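Local coordinates for ileal bile acid-binding protein (Danio rerio, PDB 3ELZ) that probably binds bile acids and fatty acids in the cytoplasm as a lipid carrier of the fatty-acid binding protein family, here holding cholate, at residues 17-22 against 30-35; 22-27 against 116-121; 36-41 against 55-60. All blocks are in the same frame, centred on the assembly; numbering follows the deposited sequence.

Contact 1: residues 17-22 against 30-35; sequences GYEPFC and DVIAKG. With CHD (cholic acid), chain E; CHD (cholic acid), chain F.
Tyr-18 and Ile-32 pass each other in opposite directions, and their side chains touch where the methyl CG2 of Ile-32 sits 3.5 Å from CE2 of Tyr-18. The carbonyl oxygen of Ile-32 lies at the edge of the tyrosine ring, near its plane, with Ile-32 O 3.4 Å from Tyr-18 CE2. With CG anti to the backbone N (chi1 173°), the Tyr-18 ring extends from helix 18-24 to the 32-35 backbone of the second helix. There its hydroxyl meets the backbone of Gly-35, 3.2 Å from OH to C, a place where a beta carbon would collide with the phenol. The same hydroxyl is 3.4 Å from Ile-32 O, at best a weak bond, and it shares a 3.0 Å hydrogen bond with O12 of the chain E cholate, in which either oxygen could be the donor. These two helices form the helix-turn-helix lid of the fatty-acid binding protein barrel; their short axes run 10.3 Å apart at 143°, closer to antiparallel than to perpendicular. Cys-22, one turn on from Tyr-18, packs against another part of Ile-32: Cys-22 CB stands 3.6 Å from Ile-32 CG1, while the cysteine sulfur lies over one face of the Tyr-18 ring, displaced toward the rim. Beyond the pair, Phe-21 turns to Ser-116 and Leu-127 of the barrel wall. From the second helix, Val-31 presents CG1 to the chain F cholate, 3.8 Å from its methyl C18.

Contact 2: residues 22-27 against 116-121; sequences CKLIGI and STASGA. With CHD (cholic acid), chain E.
Leu-24 reaches the end of strand 111-119 with both of its methyl groups, CD2 being the nearer. A chi1 of -169° swings the branch away from the leucine's own main-chain nitrogen and toward the strand, and chi2 of 135° lies away from the staggered values. In this setting Leu-24 CD2 is 3.5 Å from the carbonyl oxygen of Ala-118 and 3.7 Å from the carbonyl carbon of Ser-119, whereas Leu-24 CD1 remains 3.9 Å from Ala-118 O. The nearest partners of CD2 are thus backbone atoms, with Ala-118 CB next to them. Gly-120 N also lies beside Leu-24 CD2, 3.9 Å away; a beta carbon on this glycine would be tight against Leu-24 CG. The methyl CB of Ala-118 is touched by two branches at equal range, Leu-24 CD2 and Ile-25 CG2, both at 3.8 Å. Here the first helix of the lid meets the beta-barrel, and a Schellman motif ends that helix: Ile-27 N bonds to Cys-22 O and Gly-26 N to Lys-23 O, with Gly-26, at positive phi, as the C-prime residue. Ile-25 breaks from the helix, and its CG1 is flanked by both main-chain neighbours (chi1 71°). This rotamer divides its branches: CG2 goes to the strand, while Ile-25 CD1 comes to 4.0 Å from C1 of the chain E cholate. Ile-27, past the turn, sets CD1 3.7 Å from methyl C19 of the same steroid. On the barrel side, Ala-118 pairs through its backbone with Ala-125 of strand 124-133, which Leu-24 also touches.

Contact 3: residues 36-41 against 55-60; sequences RDFKLV and QYYPNN. With CHD (cholic acid), chain E.
The ring of Tyr-57 has Leu-40 over one face and cholate at its edge. Methyl CD1 of Leu-40 makes a CH-pi contact, 3.9 Å from the ring centroid and 16° off the normal, while O7 of the chain E cholate lies near the ring plane, 3.4 Å from Tyr-57 CE1. The side chains of Phe-38 and Tyr-57 cross at about a right angle, yet their rings stay nearly parallel, meeting at 4.0 Å from Phe-38 CZ to Tyr-57 CD1. One face of Phe-38 carries Leu-40 N, displaced toward the rim, and Tyr-56 O lies at its edge. This is where the connection from the helical lid enters the beta-barrel of the fatty-acid binding protein fold, and where strand 41-47 begins beside strand 50-57. Phe-38 also crosses Pro-58, CE1 to CD 3.5 Å. Leu-40, its chi1 of 174° directing the branch at strand 50-57, brings CD1 to within 3.3 Å of Tyr-56 O. Tyr-57 and Gln-55 belong to cholate-binding sites of this protein; Leu-40 stands in a second shell behind Tyr-57, whereas Phe-38 itself lies near the cholate carboxylate oxygen O26. Replacing Tyr-57 by alanine removes the ring, and Leu-40 CD1 and Phe-38 CZ would probably lose the surface they pack on, with a gap opened beside cholate O7. Tyr-56 turns to the other side of the sheet, where its hydroxyl bonds to Glu-43 and its ring edge meets Val-41 O. Val-41 O accepts the straight bond from Tyr-56 N, 3.0 Å long with 166° at the hydrogen, and a CA-H...O contact from Gln-55 CA at 3.5 Å.

Contact 1 is the buried one of the three, a helix-on-helix pairing within the lid; contact 2 is a surface contact, and contact 3 is partly buried. Contacts 1 and 2 both use helix 18-24 and share Cys-22, and Phe-21 CE1 packs 3.7 Å from Ala-118 CB between them. Contacts 1 and 3 are joined by the Glu-19 to Arg-36 salt bridge, 2.8 Å from OE1 to NH2. Contacts 2 and 3 do not touch, yet both reach the same antiparallel sheet. Their chemistry differs: contact 2 is apolar packing, contact 3 adds a strand-to-strand bond and CH-pi packing, and contact 1 brings a tyrosine hydroxyl to the chain E cholate, which all three touch.

Contact 1: residues 17-22 against 30-35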
loop_
_atom_site.group_PDB
_atom_site.type_symbol
_atom_site.label_atom_id
_atom_site.label_comp_id
_atom_site.label_asym_id
_atom_site.label_seq_id
_atom_site.Cartn_x
_atom_site.Cartn_y
_atom_site.Cartn_z
ATOM N N GLY A 17 13.410 -3.499 -2.304
ATOM C CA GLY A 17 13.626 -2.056 -2.446
ATOM C C GLY A 17 13.237 -1.271 -1.198
ATOM O O GLY A 17 13.078 -0.051 -1.247
ATOM N N TYR A 18 13.086 -1.976 -0.083
ATOM C CA TYR A 18 12.594 -1.404 1.171
ATOM C C TYR A 18 13.506 -0.288 1.712
ATOM O O TYR A 18 13.031 0.788 2.081
ATOM C CB TYR A 18 12.392 -2.518 2.217
ATOM C CG TYR A 18 12.032 -2.024 3.611
ATOM C CD1 TYR A 18 10.726 -1.635 3.923
ATOM C CD2 TYR A 18 12.997 -1.940 4.604
ATOM C CE1 TYR A 18 10.391 -1.175 5.199
ATOM C CE2 TYR A 18 12.678 -1.491 5.878
ATOM C CZ TYR A 18 11.378 -1.106 6.169
ATOM O OH TYR A 18 11.078 -0.662 7.425
ATOM N N GLU A 19 14.809 -0.557 1.735
ATOM C CA GLU A 19 15.817 0.345 2.295
ATOM C C GLU A 19 15.987 1.653 1.500
ATOM O O GLU A 19 15.952 2.733 2.091
ATOM C CB GLU A 19 17.174 -0.371 2.404
ATOM C CG GLU A 19 17.135 -1.862 2.047
ATOM C CD GLU A 19 17.118 -2.750 3.251
ATOM O OE1 GLU A 19 17.766 -2.385 4.247
ATOM O OE2 GLU A 19 16.473 -3.820 3.206
ATOM N N PRO A 20 16.208 1.562 0.167
ATOM C CA PRO A 20 16.275 2.772 -0.661
ATOM C C PRO A 20 14.998 3.611 -0.662
ATOM O O PRO A 20 15.074 4.835 -0.675
ATOM C CB PRO A 20 16.544 2.217 -2.066
ATOM C CG PRO A 20 17.175 0.899 -1.841
ATOM C CD PRO A 20 16.469 0.356 -0.643
ATOM N N PHE A 21 13.839 2.957 -0.666
ATOM C CA PHE A 21 12.555 3.657 -0.625
ATOM C C PHE A 21 12.407 4.442 0.683
ATOM O O PHE A 21 12.034 5.624 0.659
ATOM C CB PHE A 21 11.401 2.669 -0.827
ATOM C CG PHE A 21 10.040 3.308 -0.903
ATOM C CD1 PHE A 21 9.508 3.696 -2.126
ATOM C CD2 PHE A 21 9.271 3.494 0.252
ATOM C CE1 PHE A 21 8.238 4.276 -2.201
ATOM C CE2 PHE A 21 8.003 4.073 0.186
ATOM C CZ PHE A 21 7.487 4.466 -1.045
ATOM N N CYS A 22 12.710 3.785 1.805
ATOM C CA CYS A 22 12.615 4.396 3.137
ATOM C C CYS A 22 13.588 5.569 3.315
ATOM O O CYS A 22 13.224 6.589 3.903
ATOM C CB CYS A 22 12.821 3.352 4.242
ATOM S SG CYS A 22 11.458 2.174 4.464
ATOM N N ASP A 30 18.072 3.714 11.723
ATOM C CA ASP A 30 17.721 2.812 12.822
ATOM C C ASP A 30 16.262 2.357 12.767
ATOM O O ASP A 30 15.947 1.232 13.157
ATOM C CB ASP A 30 18.056 3.444 14.181
ATOM C CG ASP A 30 19.557 3.596 14.406
ATOM O OD1 ASP A 30 20.319 3.616 13.413
ATOM O OD2 ASP A 30 19.982 3.699 15.580
ATOM N N VAL A 31 15.382 3.227 12.268
ATOM C CA VAL A 31 13.960 2.897 12.103
ATOM C C VAL A 31 13.750 1.925 10.936
ATOM O O VAL A 31 12.943 0.991 11.039
ATOM C CB VAL A 31 13.078 4.170 11.954
ATOM C CG1 VAL A 31 11.610 3.808 11.781
ATOM C CG2 VAL A 31 13.241 5.078 13.171
ATOM N N ILE A 32 14.479 2.140 9.838
ATOM C CA ILE A 32 14.480 1.203 8.709
ATOM C C ILE A 32 14.809 -0.218 9.181
ATOM O O ILE A 32 14.057 -1.154 8.913
ATOM C CB ILE A 32 15.467 1.630 7.576
ATOM C CG1 ILE A 32 15.109 3.014 7.024
ATOM C CG2 ILE A 32 15.481 0.594 6.459
ATOM C CD1 ILE A 32 16.158 3.619 6.099
ATOM N N ALA A 33 15.922 -0.364 9.898
ATOM C CA ALA A 33 16.353 -1.666 10.412
ATOM C C ALA A 33 15.316 -2.286 11.353
ATOM O O ALA A 33 15.101 -3.498 11.336
ATOM C CB ALA A 33 17.700 -1.547 11.098
ATOM N N LYS A 34 14.662 -1.439 12.146
ATOM C CA LYS A 34 13.640 -1.864 13.103
ATOM C C LYS A 34 12.373 -2.392 12.413
ATOM O O LYS A 34 11.554 -3.069 13.040
ATOM C CB LYS A 34 13.289 -0.694 14.032
ATOM C CG LYS A 34 13.268 -1.016 15.534
ATOM C CD LYS A 34 11.871 -1.380 16.038
ATOM C CE LYS A 34 11.695 -1.047 17.523
ATOM N NZ LYS A 34 12.613 -1.797 18.443
ATOM N N GLY A 35 12.218 -2.089 11.124
ATOM C CA GLY A 35 11.010 -2.452 10.389
ATOM C C GLY A 35 11.148 -3.368 9.183
ATOM O O GLY A 35 10.143 -3.696 8.546
HETATM C C1 CHD E . 7.333 3.052 4.498
HETATM C C2 CHD E . 7.324 1.792 3.620
HETATM C C3 CHD E . 5.978 1.662 2.902
HETATM O O3 CHD E . 5.982 0.482 2.121
HETATM C C4 CHD E . 4.862 1.543 3.944
HETATM C C5 CHD E . 4.838 2.803 4.854
HETATM C C6 CHD E . 3.643 2.734 5.865
HETATM C C7 CHD E . 3.900 1.752 7.030
HETATM O O7 CHD E . 3.750 0.369 6.602
HETATM C C8 CHD E . 5.267 2.025 7.714
HETATM C C9 CHD E . 6.450 2.079 6.703
HETATM C C10 CHD E . 6.205 3.100 5.544
HETATM C C11 CHD E . 7.834 2.255 7.389
HETATM C C12 CHD E . 8.036 1.313 8.600
HETATM O O12 CHD E . 8.254 -0.031 8.131
HETATM C C13 CHD E . 6.859 1.374 9.602
HETATM C C14 CHD E . 5.578 1.025 8.854
HETATM C C15 CHD E . 4.561 0.935 9.998
HETATM C C16 CHD E . 5.328 0.092 11.026
HETATM C C17 CHD E . 6.817 0.179 10.608
HETATM C C18 CHD E . 6.786 2.761 10.299
HETATM C C19 CHD E . 6.150 4.534 6.088
HETATM C C20 CHD E . 7.744 0.255 11.850
HETATM C C21 CHD E . 9.221 0.542 11.507
HETATM C C22 CHD E . 7.636 -1.042 12.658
HETATM C C23 CHD E . 7.753 -0.768 14.151
HETATM O O25 CHD E . 7.594 -1.904 16.229
HETATM C C24 CHD E . 7.721 -2.050 14.990
HETATM O O26 CHD E . 7.820 -3.141 14.382
HETATM C C1 CHD F . 2.613 2.637 14.235
HETATM C C2 CHD F . 2.030 2.510 15.663
HETATM C C3 CHD F . 1.095 3.684 15.970
HETATM O O3 CHD F . 0.576 3.558 17.296
HETATM C C4 CHD F . 1.874 4.991 15.866
HETATM C C5 CHD F . 2.538 5.158 14.469
HETATM C C6 CHD F . 3.287 6.518 14.446
HETATM C C7 CHD F . 4.623 6.458 15.211
HETATM O O7 CHD F . 4.344 6.319 16.606
HETATM C C8 CHD F . 5.525 5.296 14.730
HETATM C C9 CHD F . 4.782 3.924 14.796
HETATM C C10 CHD F . 3.419 3.936 14.007
HETATM C C11 CHD F . 5.709 2.713 14.448
HETATM C C12 CHD F . 7.089 2.771 15.164
HETATM O O12 CHD F . 6.919 2.506 16.557
HETATM C C13 CHD F . 7.807 4.126 14.973
HETATM C C14 CHD F . 6.870 5.220 15.509
HETATM C C15 CHD F . 7.755 6.466 15.461
HETATM C C16 CHD F . 9.088 5.930 16.015
HETATM C C17 CHD F . 8.991 4.377 15.965
HETATM C C18 CHD F . 8.224 4.336 13.490
HETATM C C19 CHD F . 3.658 4.068 12.483
HETATM C C20 CHD F . 10.385 3.763 15.636
HETATM C C21 CHD F . 10.408 2.224 15.611
HETATM C C22 CHD F . 11.422 4.349 16.619
HETATM C C23 CHD F . 12.697 3.526 16.793
HETATM O O25 CHD F . 12.465 2.329 18.831
HETATM C C24 CHD F . 12.994 3.323 18.283
HETATM O O26 CHD F . 13.734 4.167 18.840
#

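Contact 2: residues 22-27 against 116-121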
loop_
_atom_site.group_PDB
_atom_site.type_symbol
_atom_site.label_atom_id
_atom_site.label_comp_id
_atom_site.label_asym_id
_atom_site.label_seq_id
_atom_site.Cartn_x
_atom_site.Cartn_y
_atom_site.Cartn_z
ATOM N N CYS A 22 12.710 3.785 1.805
ATOM C CA CYS A 22 12.615 4.396 3.137
ATOM C C CYS A 22 13.588 5.569 3.315
ATOM O O CYS A 22 13.224 6.589 3.903
ATOM C CB CYS A 22 12.821 3.352 4.242
ATOM S SG CYS A 22 11.458 2.174 4.464
ATOM N N LYS A 23 14.810 5.423 2.802
ATOM C CA LYS A 23 15.780 6.520 2.796
ATOM C C LYS A 23 15.242 7.729 2.033
ATOM O O LYS A 23 15.227 8.841 2.559
ATOM C CB LYS A 23 17.133 6.087 2.207
ATOM C CG LYS A 23 17.899 5.095 3.062
ATOM C CD LYS A 23 19.388 5.369 3.020
ATOM C CE LYS A 23 20.109 4.591 4.103
ATOM N NZ LYS A 23 21.354 5.286 4.550
ATOM N N LEU A 24 14.779 7.497 0.807
ATOM C CA LEU A 24 14.276 8.566 -0.049
ATOM C C LEU A 24 13.192 9.400 0.638
ATOM O O LEU A 24 13.243 10.629 0.599
ATOM C CB LEU A 24 13.795 8.011 -1.400
ATOM C CG LEU A 24 13.490 9.029 -2.505
ATOM C CD1 LEU A 24 14.070 8.622 -3.849
ATOM C CD2 LEU A 24 12.000 9.241 -2.609
ATOM N N ILE A 25 12.239 8.731 1.286
ATOM C CA ILE A 25 11.121 9.411 1.948
ATOM C C ILE A 25 11.453 9.929 3.363
ATOM O O ILE A 25 10.570 10.383 4.098
ATOM C CB ILE A 25 9.808 8.566 1.903
ATOM C CG1 ILE A 25 9.893 7.341 2.827
ATOM C CG2 ILE A 25 9.480 8.179 0.447
ATOM C CD1 ILE A 25 8.593 6.532 2.919
ATOM N N GLY A 26 12.733 9.872 3.726
ATOM C CA GLY A 26 13.219 10.505 4.957
ATOM C C GLY A 26 12.996 9.747 6.257
ATOM O O GLY A 26 12.912 10.360 7.324
ATOM N N ILE A 27 12.880 8.424 6.173
ATOM C CA ILE A 27 12.887 7.573 7.365
ATOM C C ILE A 27 14.345 7.283 7.730
ATOM O O ILE A 27 15.116 6.847 6.871
ATOM C CB ILE A 27 12.100 6.254 7.141
ATOM C CG1 ILE A 27 10.619 6.556 6.879
ATOM C CG2 ILE A 27 12.265 5.310 8.337
ATOM C CD1 ILE A 27 9.773 5.349 6.554
ATOM N N SER A 116 5.128 0.677 -4.937
ATOM C CA SER A 116 5.174 2.109 -4.641
ATOM C C SER A 116 6.382 2.781 -5.286
ATOM O O SER A 116 7.485 2.259 -5.251
ATOM C CB SER A 116 5.209 2.361 -3.130
ATOM O OG SER A 116 4.067 1.807 -2.499
ATOM N N THR A 117 6.151 3.960 -5.849
ATOM C CA THR A 117 7.194 4.744 -6.469
ATOM C C THR A 117 7.131 6.156 -5.890
ATOM O O THR A 117 6.123 6.837 -6.025
ATOM C CB THR A 117 7.038 4.745 -8.010
ATOM O OG1 THR A 117 6.910 3.395 -8.460
ATOM C CG2 THR A 117 8.240 5.368 -8.690
ATOM N N ALA A 118 8.202 6.564 -5.216
ATOM C CA ALA A 118 8.325 7.922 -4.675
ATOM C C ALA A 118 9.501 8.664 -5.300
ATOM O O ALA A 118 10.554 8.072 -5.548
ATOM C CB ALA A 118 8.469 7.885 -3.170
ATOM N N SER A 119 9.316 9.958 -5.552
ATOM C CA SER A 119 10.373 10.800 -6.115
ATOM C C SER A 119 10.942 11.739 -5.054
ATOM O O SER A 119 10.242 12.118 -4.114
ATOM C CB SER A 119 9.855 11.624 -7.302
ATOM O OG SER A 119 8.910 10.893 -8.081
ATOM N N GLY A 120 12.211 12.105 -5.220
ATOM C CA GLY A 120 12.891 13.068 -4.351
ATOM C C GLY A 120 14.069 13.741 -5.041
ATOM O O GLY A 120 14.196 13.695 -6.271
ATOM N N ALA A 121 14.927 14.378 -4.242
ATOM C CA ALA A 121 16.131 15.048 -4.750
ATOM C C ALA A 121 17.227 14.029 -5.068
ATOM O O ALA A 121 18.093 14.269 -5.915
ATOM C CB ALA A 121 16.632 16.071 -3.742
HETATM C C1 CHD E . 7.333 3.052 4.498
HETATM C C2 CHD E . 7.324 1.792 3.620
HETATM C C3 CHD E . 5.978 1.662 2.902
HETATM O O3 CHD E . 5.982 0.482 2.121
HETATM C C4 CHD E . 4.862 1.543 3.944
HETATM C C5 CHD E . 4.838 2.803 4.854
HETATM C C6 CHD E . 3.643 2.734 5.865
HETATM C C7 CHD E . 3.900 1.752 7.030
HETATM O O7 CHD E . 3.750 0.369 6.602
HETATM C C8 CHD E . 5.267 2.025 7.714
HETATM C C9 CHD E . 6.450 2.079 6.703
HETATM C C10 CHD E . 6.205 3.100 5.544
HETATM C C11 CHD E . 7.834 2.255 7.389
HETATM C C12 CHD E . 8.036 1.313 8.600
HETATM O O12 CHD E . 8.254 -0.031 8.131
HETATM C C13 CHD E . 6.859 1.374 9.602
HETATM C C14 CHD E . 5.578 1.025 8.854
HETATM C C15 CHD E . 4.561 0.935 9.998
HETATM C C16 CHD E . 5.328 0.092 11.026
HETATM C C17 CHD E . 6.817 0.179 10.608
HETATM C C18 CHD E . 6.786 2.761 10.299
HETATM C C19 CHD E . 6.150 4.534 6.088
HETATM C C20 CHD E . 7.744 0.255 11.850
HETATM C C21 CHD E . 9.221 0.542 11.507
HETATM C C22 CHD E . 7.636 -1.042 12.658
HETATM C C23 CHD E . 7.753 -0.768 14.151
HETATM O O25 CHD E . 7.594 -1.904 16.229
HETATM C C24 CHD E . 7.721 -2.050 14.990
HETATM O O26 CHD E . 7.820 -3.141 14.382
#

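Contact 3: residues 36-41 against 55-60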
loop_
_atom_site.group_PDB
_atom_site.type_symbol
_atom_site.label_atom_id
_atom_site.label_comp_id
_atom_site.label_asym_id
_atom_site.label_seq_id
_atom_site.Cartn_x
_atom_site.Cartn_y
_atom_site.Cartn_z
ATOM N N ARG A 36 12.371 -3.794 8.865
ATOM C CA ARG A 36 12.599 -4.639 7.675
ATOM C C ARG A 36 11.921 -6.009 7.761
ATOM O O ARG A 36 11.475 -6.544 6.748
ATOM C CB ARG A 36 14.095 -4.774 7.327
ATOM C CG ARG A 36 14.995 -5.229 8.476
ATOM C CD ARG A 36 16.480 -5.292 8.082
ATOM N NE ARG A 36 16.962 -4.076 7.422
ATOM C CZ ARG A 36 18.159 -3.524 7.628
ATOM N NH1 ARG A 36 19.014 -4.055 8.502
ATOM N NH2 ARG A 36 18.498 -2.419 6.970
ATOM N N ASP A 37 11.828 -6.560 8.968
ATOM C CA ASP A 37 11.190 -7.863 9.166
ATOM C C ASP A 37 9.756 -7.786 9.726
ATOM O O ASP A 37 9.191 -8.806 10.130
ATOM C CB ASP A 37 12.082 -8.783 10.016
ATOM C CG ASP A 37 12.561 -8.123 11.302
ATOM O OD1 ASP A 37 12.491 -6.875 11.413
ATOM O OD2 ASP A 37 13.013 -8.858 12.207
ATOM N N PHE A 38 9.169 -6.586 9.733
ATOM C CA PHE A 38 7.764 -6.419 10.123
ATOM C C PHE A 38 6.825 -6.977 9.046
ATOM O O PHE A 38 6.956 -6.635 7.874
ATOM C CB PHE A 38 7.432 -4.945 10.416
ATOM C CG PHE A 38 5.951 -4.663 10.499
ATOM C CD1 PHE A 38 5.211 -5.062 11.616
ATOM C CD2 PHE A 38 5.294 -4.017 9.451
ATOM C CE1 PHE A 38 3.844 -4.821 11.694
ATOM C CE2 PHE A 38 3.930 -3.771 9.516
ATOM C CZ PHE A 38 3.201 -4.175 10.649
ATOM N N LYS A 39 5.883 -7.826 9.461
ATOM C CA LYS A 39 4.927 -8.472 8.549
ATOM C C LYS A 39 3.499 -7.930 8.694
ATOM O O LYS A 39 2.789 -8.259 9.639
ATOM C CB LYS A 39 4.942 -9.994 8.755
ATOM C CG LYS A 39 5.829 -10.809 7.787
ATOM C CD LYS A 39 7.062 -10.051 7.277
ATOM C CE LYS A 39 7.997 -10.950 6.459
ATOM N NZ LYS A 39 8.867 -11.783 7.342
ATOM N N LEU A 40 3.089 -7.103 7.740
ATOM C CA LEU A 40 1.767 -6.482 7.747
ATOM C C LEU A 40 0.657 -7.453 7.327
ATOM O O LEU A 40 0.815 -8.215 6.374
ATOM C CB LEU A 40 1.768 -5.257 6.818
ATOM C CG LEU A 40 0.440 -4.527 6.570
ATOM C CD1 LEU A 40 -0.010 -3.730 7.790
ATOM C CD2 LEU A 40 0.561 -3.626 5.361
ATOM N N VAL A 41 -0.467 -7.406 8.034
ATOM C CA VAL A 41 -1.675 -8.128 7.619
ATOM C C VAL A 41 -2.665 -7.129 7.009
ATOM O O VAL A 41 -2.994 -6.118 7.630
ATOM C CB VAL A 41 -2.305 -8.945 8.796
ATOM C CG1 VAL A 41 -3.655 -9.547 8.411
ATOM C CG2 VAL A 41 -1.352 -10.045 9.248
ATOM N N GLN A 55 -5.505 -2.380 7.386
ATOM C CA GLN A 55 -4.116 -2.757 7.621
ATOM C C GLN A 55 -3.817 -2.779 9.111
ATOM O O GLN A 55 -4.057 -1.796 9.822
ATOM C CB GLN A 55 -3.164 -1.819 6.882
ATOM C CG GLN A 55 -3.304 -1.850 5.366
ATOM C CD GLN A 55 -2.668 -0.653 4.706
ATOM O OE1 GLN A 55 -2.859 0.484 5.142
ATOM N NE2 GLN A 55 -1.911 -0.893 3.645
ATOM N N TYR A 56 -3.293 -3.911 9.570
ATOM C CA TYR A 56 -3.087 -4.152 10.992
ATOM C C TYR A 56 -1.637 -3.916 11.392
ATOM O O TYR A 56 -0.722 -4.578 10.896
ATOM C CB TYR A 56 -3.541 -5.569 11.362
ATOM C CG TYR A 56 -5.037 -5.762 11.248
ATOM C CD1 TYR A 56 -5.868 -5.577 12.357
ATOM C CD2 TYR A 56 -5.624 -6.113 10.033
ATOM C CE1 TYR A 56 -7.246 -5.745 12.255
ATOM C CE2 TYR A 56 -6.986 -6.277 9.921
ATOM C CZ TYR A 56 -7.797 -6.097 11.033
ATOM O OH TYR A 56 -9.160 -6.263 10.917
ATOM N N TYR A 57 -1.447 -2.966 12.301
ATOM C CA TYR A 57 -0.121 -2.544 12.728
ATOM C C TYR A 57 0.138 -2.924 14.189
ATOM O O TYR A 57 -0.785 -3.348 14.897
ATOM C CB TYR A 57 0.040 -1.035 12.495
ATOM C CG TYR A 57 0.102 -0.644 11.028
ATOM C CD1 TYR A 57 1.306 -0.703 10.321
ATOM C CD2 TYR A 57 -1.037 -0.212 10.346
ATOM C CE1 TYR A 57 1.375 -0.353 8.975
ATOM C CE2 TYR A 57 -0.974 0.154 8.982
ATOM C CZ TYR A 57 0.238 0.080 8.313
ATOM O OH TYR A 57 0.322 0.445 6.983
ATOM N N PRO A 58 1.399 -2.800 14.649
ATOM C CA PRO A 58 1.711 -3.150 16.037
ATOM C C PRO A 58 0.908 -2.355 17.068
ATOM O O PRO A 58 0.419 -1.263 16.768
ATOM C CB PRO A 58 3.204 -2.815 16.163
ATOM C CG PRO A 58 3.508 -1.908 15.014
ATOM C CD PRO A 58 2.601 -2.350 13.918
ATOM N N ASN A 59 0.782 -2.920 18.267
ATOM C CA ASN A 59 0.108 -2.282 19.405
ATOM C C ASN A 59 -1.400 -2.030 19.208
ATOM O O ASN A 59 -1.943 -1.061 19.752
ATOM C CB ASN A 59 0.832 -0.984 19.819
ATOM C CG ASN A 59 2.307 -1.203 20.132
ATOM O OD1 ASN A 59 2.658 -1.664 21.215
ATOM N ND2 ASN A 59 3.177 -0.848 19.185
ATOM N N ASN A 60 -2.065 -2.915 18.457
ATOM C CA ASN A 60 -3.507 -2.803 18.159
ATOM C C ASN A 60 -3.875 -1.572 17.318
ATOM O O ASN A 60 -5.014 -1.102 17.350
ATOM C CB ASN A 60 -4.356 -2.834 19.448
ATOM C CG ASN A 60 -4.671 -4.243 19.925
ATOM O OD1 ASN A 60 -4.849 -5.160 19.132
ATOM N ND2 ASN A 60 -4.769 -4.409 21.237
HETATM C C1 CHD E . 7.333 3.052 4.498
HETATM C C2 CHD E . 7.324 1.792 3.620
HETATM C C3 CHD E . 5.978 1.662 2.902
HETATM O O3 CHD E . 5.982 0.482 2.121
HETATM C C4 CHD E . 4.862 1.543 3.944
HETATM C C5 CHD E . 4.838 2.803 4.854
HETATM C C6 CHD E . 3.643 2.734 5.865
HETATM C C7 CHD E . 3.900 1.752 7.030
HETATM O O7 CHD E . 3.750 0.369 6.602
HETATM C C8 CHD E . 5.267 2.025 7.714
HETATM C C9 CHD E . 6.450 2.079 6.703
HETATM C C10 CHD E . 6.205 3.100 5.544
HETATM C C11 CHD E . 7.834 2.255 7.389
HETATM C C12 CHD E . 8.036 1.313 8.600
HETATM O O12 CHD E . 8.254 -0.031 8.131
HETATM C C13 CHD E . 6.859 1.374 9.602
HETATM C C14 CHD E . 5.578 1.025 8.854
HETATM C C15 CHD E . 4.561 0.935 9.998
HETATM C C16 CHD E . 5.328 0.092 11.026
HETATM C C17 CHD E . 6.817 0.179 10.608
HETATM C C18 CHD E . 6.786 2.761 10.299
HETATM C C19 CHD E . 6.150 4.534 6.088
HETATM C C20 CHD E . 7.744 0.255 11.850
HETATM C C21 CHD E . 9.221 0.542 11.507
HETATM C C22 CHD E . 7.636 -1.042 12.658
HETATM C C23 CHD E . 7.753 -0.768 14.151
HETATM O O25 CHD E . 7.594 -1.904 16.229
HETATM C C24 CHD E . 7.721 -2.050 14.990
HETATM O O26 CHD E . 7.820 -3.141 14.382
#